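Local coordinates for beta-porphyranase A (Bacteroides plebeius, PDB 4AW7), which hydrolyses the seaweed polysaccharide porphyran, cutting its beta-1,4 linkages between galactose and 6-sulfated L-galactose and releasing mostly disaccharides, at residues L67-W72 with A269-G274; P138-P143 with L311-P316; V228-G233 with N298-N303. All blocks are in the same frame, centred on the assembly; numbering follows the deposited sequence.

All three contacts belong to the same curled parallel sheet with its flanking helices, and all are buried, but they occupy different layers of it. Interaction 1 spans the barrel interior beneath the sugar and is the polar one, a salt bridge between R69 and E272. Interaction 2 also crosses the interior, about 6 Å away between centres, and is purely apolar at its touching atoms; it meets interaction 1 where E142 bonds both R69 and S271. Interaction 3 lies on the outer face, where helix 293-305 rests on strand 225-233 through a phenylalanine ring. The strands of all three reach one sheet, and interactions 1 and 3 both touch the bound galactose.

Interaction 1: residues L67-W72 with A269-G274; sequences LGRKFW and AISEFG. With GLA (alpha-D-galactopyranose), chain B; GAL (beta-D-galactopyranose), chain C; GAL (beta-D-galactopyranose), chain D; L6S (6-O-sulfo-alpha-L-galactopyranose), chain E.
R69 and E272 meet through a salt bridge that is also a somewhat bent hydrogen bond: NH1 of R69 lies 2.8 Å from OE2 of E272, with an N-H...O angle of 145°. The carboxylate offers the anti lone pair of OE2, and this oxygen sits near the guanidinium edge, somewhat tilted out of its plane; the two flat groups are turned 68° against each other. S271 packs against the same group, its CB over one guanidinium face, 3.6 Å from R69 NE, while R69 CD presses on S271 O at 3.5 Å. That carbonyl oxygen is buried without a polar partner. The R69 chain gets there with CG trans to the backbone N (chi1 -166°) and a bend at chi2. Its far end is gripped from several directions, since NH2 bonds E142 and N145 and NH1 also bonds H47; E142 holds S271 OG as well. This dense polar layer lies inside a (beta/alpha)-barrel of the kind found in clan GH-A glycosidases, with E272, the inferred nucleophile, on strand 268-276. Y231 OH bonds OE1 of E272, and OE2 of E272 approaches O2 of the chain D galactose at 2.6 Å. Away from strand 268-276 the packing gives way to a partly exposed binding surface. There W72 lies flat against another sugar: C5 of the chain C galactose stands over the centre of the indole, 3.6 Å from W72 CD2. At the other end of the indole, W72 NE1 donates to sulfate O3S of L6S at 2.9 Å. K81 bonds L6S too, and K70 NZ reaches the neighbouring anhydrogalactose. Between the two regions the ring of F71 stacks on H108 and touches the glycan.

Interaction 2: residues P138-P143 with L311-P316; sequences PEFFEP and LFISIP
The ring of F140 is sandwiched between two aliphatic groups. Over one face stands CG2 of I313, 4.3 Å from the ring centroid and 18° off the normal, a CH-pi contact offset toward the rim; against the opposite face lies CG of the preceding residue, E139, 3.6 Å above the plane. F312 comes in obliquely, meeting neither face nor edge squarely: its CB is 3.6 Å from CE1 of F140, and its own ring is also inclined, with centroids 5.4 Å apart and planes at 47°, so the two phenylalanines pack without forming a stack. I313 spreads its grip, because CD1 as well as CG2 comes within 4.1 Å of F140 CE2. For F140, chi1 of -54° sets CG opposite the carbonyl carbon, which sends the ring across the gap toward segment 311-316, where the nearest CA, that of F312, is 9.0 Å from the CA of F140. The touching atoms are all carbon, and the polar ends nearby are served from elsewhere: E139 forms a salt bridge with R102, which also bonds F312 O. Both chains turn a corner here, at E139 and at F312, as they enter strands that are not neighbours in the sheet, so the contact bridges the interior of the barrel near the starts of those strands. Around it, strand 104-106 contributes I104, which touches both F140 and I313, and strand 189-195 contributes I191 against F312 and K189 against F140, whereas F141 turns the other way, toward helix 160-179.

Interaction 3: residues V228-G233 with N298-N303; sequences VHLYDG and NHFLFN. With GLA (alpha-D-galactopyranose), chain B; GAL (beta-D-galactopyranose), chain D.
F300 reaches L230 by a CH-pi contact: CB of L230 stands over one face of the F300 ring, 4.0 Å from its centroid and 21° off the normal. With F300 CG opposite its carbonyl carbon (chi1 -73°), the ring is turned toward the strand. Elsewhere on its outline, F300 CE2 is 3.4 Å from L230 O, and the backbone carbon of Y231 lies near the ring edge. The polar neighbour is D232, whose OD1 is 3.5 Å from F300 CZ in an oblique approach; its true partners are S243 N for OD1 and S296 OG for OD2. Ligand contacts belong to the other side of the strand. Y231 directs its CB away from the helix; its OH, paired with E272, lies 3.2 Å from O6 of the galactose, and with I276 and F317 it forms the subsite -1 pocket that contributes to tolerance of methylated galactose. Segments 228-233 and 298-303 run roughly antiparallel, at 141° with axes 10.0 Å apart. Helix 293-305 covers the outside of strand 225-233, F300 also touching F273 on strand 268-276 and S247 on helix 245-262, while H299 bonds D398 of strand 392-399.

Interaction 1: residues L67-W72 with A269-G274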
# COMPACT_ATOMS: atom_id res chain seq x y z
N LEU A 67 -5.41 13.71 -4.21
CA LEU A 67 -6.18 13.39 -2.99
C LEU A 67 -6.62 11.94 -3.04
O LEU A 67 -6.62 11.34 -4.11
CB LEU A 67 -7.43 14.30 -2.95
CG LEU A 67 -7.12 15.78 -3.15
CD1 LEU A 67 -8.48 16.50 -3.23
CD2 LEU A 67 -6.20 16.39 -2.07
N GLY A 68 -6.99 11.33 -1.93
CA GLY A 68 -6.96 11.87 -0.60
C GLY A 68 -7.96 11.13 0.24
O GLY A 68 -8.40 10.07 -0.16
N ARG A 69 -8.30 11.65 1.40
CA ARG A 69 -9.17 10.94 2.35
C ARG A 69 -9.83 11.95 3.27
O ARG A 69 -9.21 12.94 3.64
CB ARG A 69 -8.37 9.87 3.14
CG ARG A 69 -9.20 8.85 3.90
CD ARG A 69 -8.50 7.55 3.93
NE ARG A 69 -9.13 6.45 4.68
CZ ARG A 69 -8.79 6.10 5.92
NH1 ARG A 69 -8.01 6.86 6.66
NH2 ARG A 69 -9.27 4.96 6.40
N LYS A 70 -11.09 11.67 3.62
CA LYS A 70 -11.87 12.55 4.46
C LYS A 70 -12.79 11.72 5.34
O LYS A 70 -13.44 10.81 4.84
CB LYS A 70 -12.74 13.44 3.56
CG LYS A 70 -13.70 14.30 4.23
CD LYS A 70 -13.06 15.50 4.79
CE LYS A 70 -14.06 16.66 4.95
NZ LYS A 70 -13.32 17.82 5.57
N PHE A 71 -12.88 12.12 6.60
CA PHE A 71 -13.83 11.52 7.55
C PHE A 71 -15.16 12.25 7.48
O PHE A 71 -15.46 13.13 8.28
CB PHE A 71 -13.24 11.54 8.95
CG PHE A 71 -12.19 10.49 9.17
CD1 PHE A 71 -10.92 10.61 8.67
CD2 PHE A 71 -12.54 9.31 9.79
CE1 PHE A 71 -10.01 9.59 8.87
CE2 PHE A 71 -11.61 8.31 10.01
CZ PHE A 71 -10.37 8.44 9.54
N TRP A 72 -15.92 11.93 6.47
CA TRP A 72 -17.28 12.44 6.31
C TRP A 72 -17.97 11.62 5.26
O TRP A 72 -17.35 11.21 4.29
CB TRP A 72 -17.28 13.90 5.89
CG TRP A 72 -18.60 14.57 6.27
CD1 TRP A 72 -19.65 14.85 5.45
CD2 TRP A 72 -18.99 15.00 7.58
NE1 TRP A 72 -20.64 15.47 6.17
CE2 TRP A 72 -20.26 15.55 7.49
CE3 TRP A 72 -18.35 14.98 8.83
CZ2 TRP A 72 -20.93 16.09 8.60
CZ3 TRP A 72 -19.00 15.51 9.93
CH2 TRP A 72 -20.28 16.04 9.81
N ALA A 269 -6.44 -1.25 -1.67
CA ALA A 269 -6.34 0.19 -1.40
C ALA A 269 -5.62 0.35 -0.07
O ALA A 269 -6.04 -0.24 0.94
CB ALA A 269 -7.72 0.83 -1.36
N ILE A 270 -4.50 1.07 -0.06
CA ILE A 270 -3.74 1.31 1.15
C ILE A 270 -4.13 2.69 1.63
O ILE A 270 -3.56 3.70 1.23
CB ILE A 270 -2.21 1.13 0.96
CG1 ILE A 270 -1.90 -0.18 0.25
CG2 ILE A 270 -1.49 1.28 2.30
CD1 ILE A 270 -2.49 -1.45 0.95
N SER A 271 -5.20 2.73 2.42
CA SER A 271 -5.83 4.02 2.71
C SER A 271 -5.07 4.89 3.71
O SER A 271 -5.36 6.07 3.84
CB SER A 271 -7.31 3.82 3.10
OG SER A 271 -7.43 2.86 4.12
N GLU A 272 -4.07 4.29 4.40
CA GLU A 272 -3.05 5.02 5.16
C GLU A 272 -1.77 4.20 5.15
O GLU A 272 -1.81 3.00 5.35
CB GLU A 272 -3.41 5.19 6.64
CG GLU A 272 -4.77 5.85 6.93
CD GLU A 272 -5.12 5.82 8.40
OE1 GLU A 272 -4.23 5.63 9.26
OE2 GLU A 272 -6.31 5.98 8.73
N PHE A 273 -0.64 4.84 4.91
CA PHE A 273 0.65 4.21 5.18
C PHE A 273 1.64 5.22 5.74
O PHE A 273 1.67 6.38 5.32
CB PHE A 273 1.23 3.42 4.01
CG PHE A 273 1.65 4.21 2.79
CD1 PHE A 273 0.73 4.55 1.78
CD2 PHE A 273 2.99 4.58 2.59
CE1 PHE A 273 1.14 5.18 0.62
CE2 PHE A 273 3.39 5.19 1.42
CZ PHE A 273 2.49 5.51 0.45
N GLY A 274 2.47 4.79 6.67
CA GLY A 274 3.44 5.69 7.25
C GLY A 274 4.14 5.11 8.45
O GLY A 274 4.36 3.90 8.54
C1 GLA B . -4.93 4.75 12.13
C2 GLA B . -6.01 5.85 12.23
C3 GLA B . -5.39 7.23 12.12
C4 GLA B . -4.16 7.37 12.98
C5 GLA B . -3.17 6.25 12.65
C6 GLA B . -1.77 6.56 13.30
O1 GLA B . -4.48 4.44 10.88
O2 GLA B . -7.04 5.62 11.22
O3 GLA B . -6.27 8.22 12.59
O4 GLA B . -4.53 7.33 14.38
O5 GLA B . -3.87 4.98 13.04
O6 GLA B . -0.96 7.32 12.31
C1 GAL C . -16.77 18.78 9.07
C2 GAL C . -17.64 19.82 9.76
C3 GAL C . -19.08 19.58 9.37
C4 GAL C . -19.20 19.53 7.84
C5 GAL C . -18.21 18.52 7.24
C6 GAL C . -18.23 18.47 5.72
O2 GAL C . -17.49 19.66 11.15
O3 GAL C . -19.87 20.62 9.91
O4 GAL C . -18.96 20.83 7.31
O5 GAL C . -16.88 18.81 7.67
O6 GAL C . -17.36 17.47 5.24
C1 GAL D . -4.93 4.75 12.13
C2 GAL D . -6.01 5.85 12.23
C3 GAL D . -5.39 7.23 12.12
C4 GAL D . -4.16 7.37 12.98
C5 GAL D . -3.17 6.25 12.65
C6 GAL D . -1.77 6.56 13.30
O1 GAL D . -5.61 3.44 12.30
O2 GAL D . -7.04 5.62 11.22
O3 GAL D . -6.27 8.22 12.59
O4 GAL D . -4.53 7.33 14.38
O5 GAL D . -3.87 4.98 13.04
O6 GAL D . -0.96 7.32 12.31
O1S L6S E . -24.64 18.77 5.75
O2S L6S E . -23.91 17.12 7.40
O3S L6S E . -22.56 17.53 5.37
C1 L6S E . -21.06 20.18 10.59
C2 L6S E . -21.61 21.35 11.44
C3 L6S E . -22.01 22.52 10.55
C4 L6S E . -23.01 22.03 9.48
C5 L6S E . -22.39 20.87 8.67
C6 L6S E . -23.37 20.29 7.68
O2 L6S E . -20.63 21.81 12.38
O3 L6S E . -22.62 23.55 11.33
O4 L6S E . -24.24 21.60 10.14
O5 L6S E . -21.93 19.76 9.54
O6 L6S E . -22.71 19.24 6.98
S1 L6S E . -23.46 18.14 6.40

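Interaction 2: residues P138-P143 with L311-P316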
# COMPACT_ATOMS: atom_id res chain seq x y z
N PRO A 138 -17.47 10.72 -3.96
CA PRO A 138 -16.09 10.21 -3.94
C PRO A 138 -15.92 9.02 -4.83
O PRO A 138 -16.82 8.18 -4.98
CB PRO A 138 -15.91 9.79 -2.48
CG PRO A 138 -17.31 9.41 -2.03
CD PRO A 138 -18.20 10.44 -2.71
N GLU A 139 -14.73 8.89 -5.40
CA GLU A 139 -14.44 7.71 -6.16
C GLU A 139 -14.47 6.46 -5.30
O GLU A 139 -14.77 5.37 -5.81
CB GLU A 139 -13.08 7.84 -6.89
CG GLU A 139 -12.74 6.67 -7.79
CD GLU A 139 -11.47 6.85 -8.61
OE1 GLU A 139 -10.77 7.88 -8.46
OE2 GLU A 139 -11.18 5.94 -9.40
N PHE A 140 -14.05 6.58 -4.05
CA PHE A 140 -13.97 5.44 -3.12
C PHE A 140 -14.75 5.75 -1.87
O PHE A 140 -14.62 6.80 -1.27
CB PHE A 140 -12.52 5.13 -2.73
CG PHE A 140 -11.62 4.92 -3.91
CD1 PHE A 140 -11.60 3.71 -4.55
CD2 PHE A 140 -10.83 5.95 -4.41
CE1 PHE A 140 -10.85 3.51 -5.67
CE2 PHE A 140 -10.05 5.75 -5.52
CZ PHE A 140 -10.09 4.55 -6.17
N PHE A 141 -15.54 4.77 -1.43
CA PHE A 141 -16.21 4.83 -0.12
C PHE A 141 -15.71 3.63 0.69
O PHE A 141 -15.78 2.50 0.23
CB PHE A 141 -17.73 4.81 -0.28
CG PHE A 141 -18.49 4.95 1.02
CD1 PHE A 141 -18.05 5.78 2.05
CD2 PHE A 141 -19.69 4.28 1.21
CE1 PHE A 141 -18.76 5.91 3.22
CE2 PHE A 141 -20.42 4.47 2.38
CZ PHE A 141 -19.96 5.26 3.37
N GLU A 142 -15.25 3.92 1.89
CA GLU A 142 -14.62 2.97 2.82
C GLU A 142 -15.42 3.10 4.12
O GLU A 142 -15.06 3.89 5.01
CB GLU A 142 -13.16 3.34 2.97
CG GLU A 142 -12.30 2.37 3.74
CD GLU A 142 -10.85 2.84 3.87
OE1 GLU A 142 -10.62 4.05 4.06
OE2 GLU A 142 -9.96 1.95 3.79
N PRO A 143 -16.57 2.40 4.22
CA PRO A 143 -17.59 2.72 5.22
C PRO A 143 -17.18 3.01 6.66
O PRO A 143 -17.74 3.90 7.26
CB PRO A 143 -18.50 1.50 5.11
CG PRO A 143 -18.55 1.21 3.65
CD PRO A 143 -17.17 1.58 3.14
N LEU A 311 -3.85 -2.20 -7.62
CA LEU A 311 -3.90 -1.16 -6.58
C LEU A 311 -4.82 -0.05 -7.06
O LEU A 311 -4.55 0.61 -8.05
CB LEU A 311 -2.51 -0.62 -6.30
CG LEU A 311 -2.44 0.45 -5.18
CD1 LEU A 311 -2.66 -0.14 -3.78
CD2 LEU A 311 -1.09 1.17 -5.26
N PHE A 312 -5.91 0.18 -6.33
CA PHE A 312 -6.73 1.34 -6.63
C PHE A 312 -6.05 2.68 -6.32
O PHE A 312 -6.08 3.63 -7.11
CB PHE A 312 -8.05 1.33 -5.82
CG PHE A 312 -9.13 0.41 -6.32
CD1 PHE A 312 -9.43 0.25 -7.64
CD2 PHE A 312 -9.94 -0.25 -5.41
CE1 PHE A 312 -10.49 -0.55 -8.06
CE2 PHE A 312 -10.99 -1.05 -5.81
CZ PHE A 312 -11.27 -1.19 -7.13
N ILE A 313 -5.47 2.75 -5.13
CA ILE A 313 -4.95 3.99 -4.57
C ILE A 313 -4.16 3.64 -3.32
O ILE A 313 -4.48 2.66 -2.65
CB ILE A 313 -6.10 4.99 -4.27
CG1 ILE A 313 -5.58 6.40 -4.00
CG2 ILE A 313 -7.01 4.48 -3.16
CD1 ILE A 313 -6.65 7.52 -4.05
N SER A 314 -3.22 4.51 -2.97
CA SER A 314 -2.51 4.48 -1.71
C SER A 314 -2.36 5.91 -1.23
O SER A 314 -2.27 6.84 -2.05
CB SER A 314 -1.18 3.74 -1.77
OG SER A 314 -0.21 4.40 -2.55
N ILE A 315 -2.33 6.10 0.08
CA ILE A 315 -2.33 7.43 0.69
C ILE A 315 -1.27 7.51 1.78
O ILE A 315 -1.43 6.96 2.87
CB ILE A 315 -3.69 7.76 1.35
CG1 ILE A 315 -4.91 7.52 0.42
CG2 ILE A 315 -3.69 9.21 1.91
CD1 ILE A 315 -5.08 8.46 -0.71
N PRO A 316 -0.16 8.20 1.52
CA PRO A 316 0.81 8.52 2.56
C PRO A 316 0.11 9.25 3.71
O PRO A 316 -0.69 10.16 3.46
CB PRO A 316 1.78 9.47 1.77
CG PRO A 316 1.64 9.08 0.37
CD PRO A 316 0.21 8.80 0.23

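Interaction 3: residues V228-G233 with N298-N303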
# COMPACT_ATOMS: atom_id res chain seq x y z
N VAL A 228 -6.29 -1.82 3.73
CA VAL A 228 -5.51 -1.99 4.92
C VAL A 228 -4.66 -0.74 5.15
O VAL A 228 -4.39 0.03 4.23
CB VAL A 228 -4.64 -3.23 4.89
CG1 VAL A 228 -5.43 -4.54 4.57
CG2 VAL A 228 -3.53 -3.04 4.02
N HIS A 229 -4.24 -0.56 6.39
CA HIS A 229 -3.30 0.47 6.80
C HIS A 229 -1.96 -0.18 7.11
O HIS A 229 -1.92 -1.25 7.74
CB HIS A 229 -3.82 1.17 8.05
CG HIS A 229 -5.11 1.88 7.82
ND1 HIS A 229 -5.89 2.39 8.84
CD2 HIS A 229 -5.77 2.15 6.66
CE1 HIS A 229 -6.95 2.98 8.29
NE2 HIS A 229 -6.89 2.84 6.98
N LEU A 230 -0.89 0.44 6.62
CA LEU A 230 0.47 -0.09 6.79
C LEU A 230 1.34 0.90 7.52
O LEU A 230 1.67 1.97 6.98
CB LEU A 230 1.10 -0.43 5.43
CG LEU A 230 0.44 -1.55 4.64
CD1 LEU A 230 1.08 -1.62 3.26
CD2 LEU A 230 0.48 -2.90 5.38
N TYR A 231 1.76 0.52 8.73
CA TYR A 231 2.58 1.38 9.57
C TYR A 231 3.82 0.67 10.10
O TYR A 231 3.77 -0.51 10.49
CB TYR A 231 1.77 1.87 10.78
CG TYR A 231 0.83 3.01 10.40
CD1 TYR A 231 1.32 4.30 10.28
CD2 TYR A 231 -0.50 2.80 10.17
CE1 TYR A 231 0.50 5.34 9.93
CE2 TYR A 231 -1.35 3.85 9.82
CZ TYR A 231 -0.82 5.12 9.73
OH TYR A 231 -1.64 6.18 9.40
N ASP A 232 4.91 1.42 10.16
CA ASP A 232 6.09 1.07 10.91
C ASP A 232 6.03 1.72 12.28
O ASP A 232 5.62 2.87 12.37
CB ASP A 232 7.33 1.60 10.18
CG ASP A 232 7.73 0.79 9.00
OD1 ASP A 232 7.30 -0.36 8.87
OD2 ASP A 232 8.49 1.32 8.17
N GLY A 233 6.47 1.02 13.31
CA GLY A 233 6.70 1.62 14.63
C GLY A 233 8.08 2.23 14.64
O GLY A 233 9.06 1.73 14.02
N ASN A 298 8.73 6.21 1.90
CA ASN A 298 9.59 5.65 0.86
C ASN A 298 9.68 4.13 0.91
O ASN A 298 9.59 3.45 -0.12
CB ASN A 298 10.96 6.30 0.91
CG ASN A 298 10.98 7.67 0.24
OD1 ASN A 298 10.34 7.87 -0.80
ND2 ASN A 298 11.74 8.62 0.83
N HIS A 299 9.86 3.56 2.10
CA HIS A 299 10.03 2.11 2.13
C HIS A 299 8.79 1.36 1.64
O HIS A 299 8.89 0.33 0.95
CB HIS A 299 10.36 1.62 3.54
CG HIS A 299 11.67 2.10 4.08
ND1 HIS A 299 12.83 2.13 3.34
CD2 HIS A 299 12.01 2.50 5.32
CE1 HIS A 299 13.82 2.55 4.12
NE2 HIS A 299 13.35 2.78 5.32
N PHE A 300 7.61 1.85 1.98
CA PHE A 300 6.37 1.23 1.53
C PHE A 300 6.10 1.51 0.04
O PHE A 300 5.54 0.68 -0.65
CB PHE A 300 5.15 1.70 2.33
CG PHE A 300 5.08 1.13 3.73
CD1 PHE A 300 4.98 -0.25 3.96
CD2 PHE A 300 5.07 1.97 4.81
CE1 PHE A 300 4.88 -0.72 5.23
CE2 PHE A 300 4.96 1.50 6.11
CZ PHE A 300 4.89 0.15 6.35
N LEU A 301 6.49 2.69 -0.43
CA LEU A 301 6.17 3.12 -1.77
C LEU A 301 6.64 2.12 -2.81
O LEU A 301 5.94 1.84 -3.77
CB LEU A 301 6.77 4.50 -2.04
CG LEU A 301 6.60 5.10 -3.42
CD1 LEU A 301 5.11 5.36 -3.73
CD2 LEU A 301 7.40 6.39 -3.52
N PHE A 302 7.84 1.61 -2.66
CA PHE A 302 8.39 0.74 -3.70
C PHE A 302 7.61 -0.57 -3.79
O PHE A 302 7.36 -1.06 -4.90
CB PHE A 302 9.89 0.45 -3.43
CG PHE A 302 10.83 1.59 -3.75
CD1 PHE A 302 10.86 2.76 -2.98
CD2 PHE A 302 11.72 1.51 -4.81
CE1 PHE A 302 11.69 3.80 -3.29
CE2 PHE A 302 12.57 2.54 -5.10
CZ PHE A 302 12.56 3.69 -4.33
N ASN A 303 7.19 -1.13 -2.65
CA ASN A 303 6.28 -2.30 -2.58
C ASN A 303 5.05 -1.98 -3.40
O ASN A 303 4.61 -2.74 -4.27
CB ASN A 303 5.97 -2.55 -1.06
CG ASN A 303 4.87 -3.57 -0.76
OD1 ASN A 303 4.10 -3.99 -1.63
ND2 ASN A 303 4.78 -4.00 0.54
C1 GLA B . -4.93 4.75 12.13
C2 GLA B . -6.01 5.85 12.23
C3 GLA B . -5.39 7.23 12.12
C4 GLA B . -4.16 7.37 12.98
C5 GLA B . -3.17 6.25 12.65
C6 GLA B . -1.77 6.56 13.30
O1 GLA B . -4.48 4.44 10.88
O2 GLA B . -7.04 5.62 11.22
O3 GLA B . -6.27 8.22 12.59
O4 GLA B . -4.53 7.33 14.38
O5 GLA B . -3.87 4.98 13.04
O6 GLA B . -0.96 7.32 12.31
C1 GAL D . -4.93 4.75 12.13
C2 GAL D . -6.01 5.85 12.23
C3 GAL D . -5.39 7.23 12.12
C4 GAL D . -4.16 7.37 12.98
C5 GAL D . -3.17 6.25 12.65
C6 GAL D . -1.77 6.56 13.30
O1 GAL D . -5.61 3.44 12.30
O2 GAL D . -7.04 5.62 11.22
O3 GAL D . -6.27 8.22 12.59
O4 GAL D . -4.53 7.33 14.38
O5 GAL D . -3.87 4.98 13.04
O6 GAL D . -0.96 7.32 12.31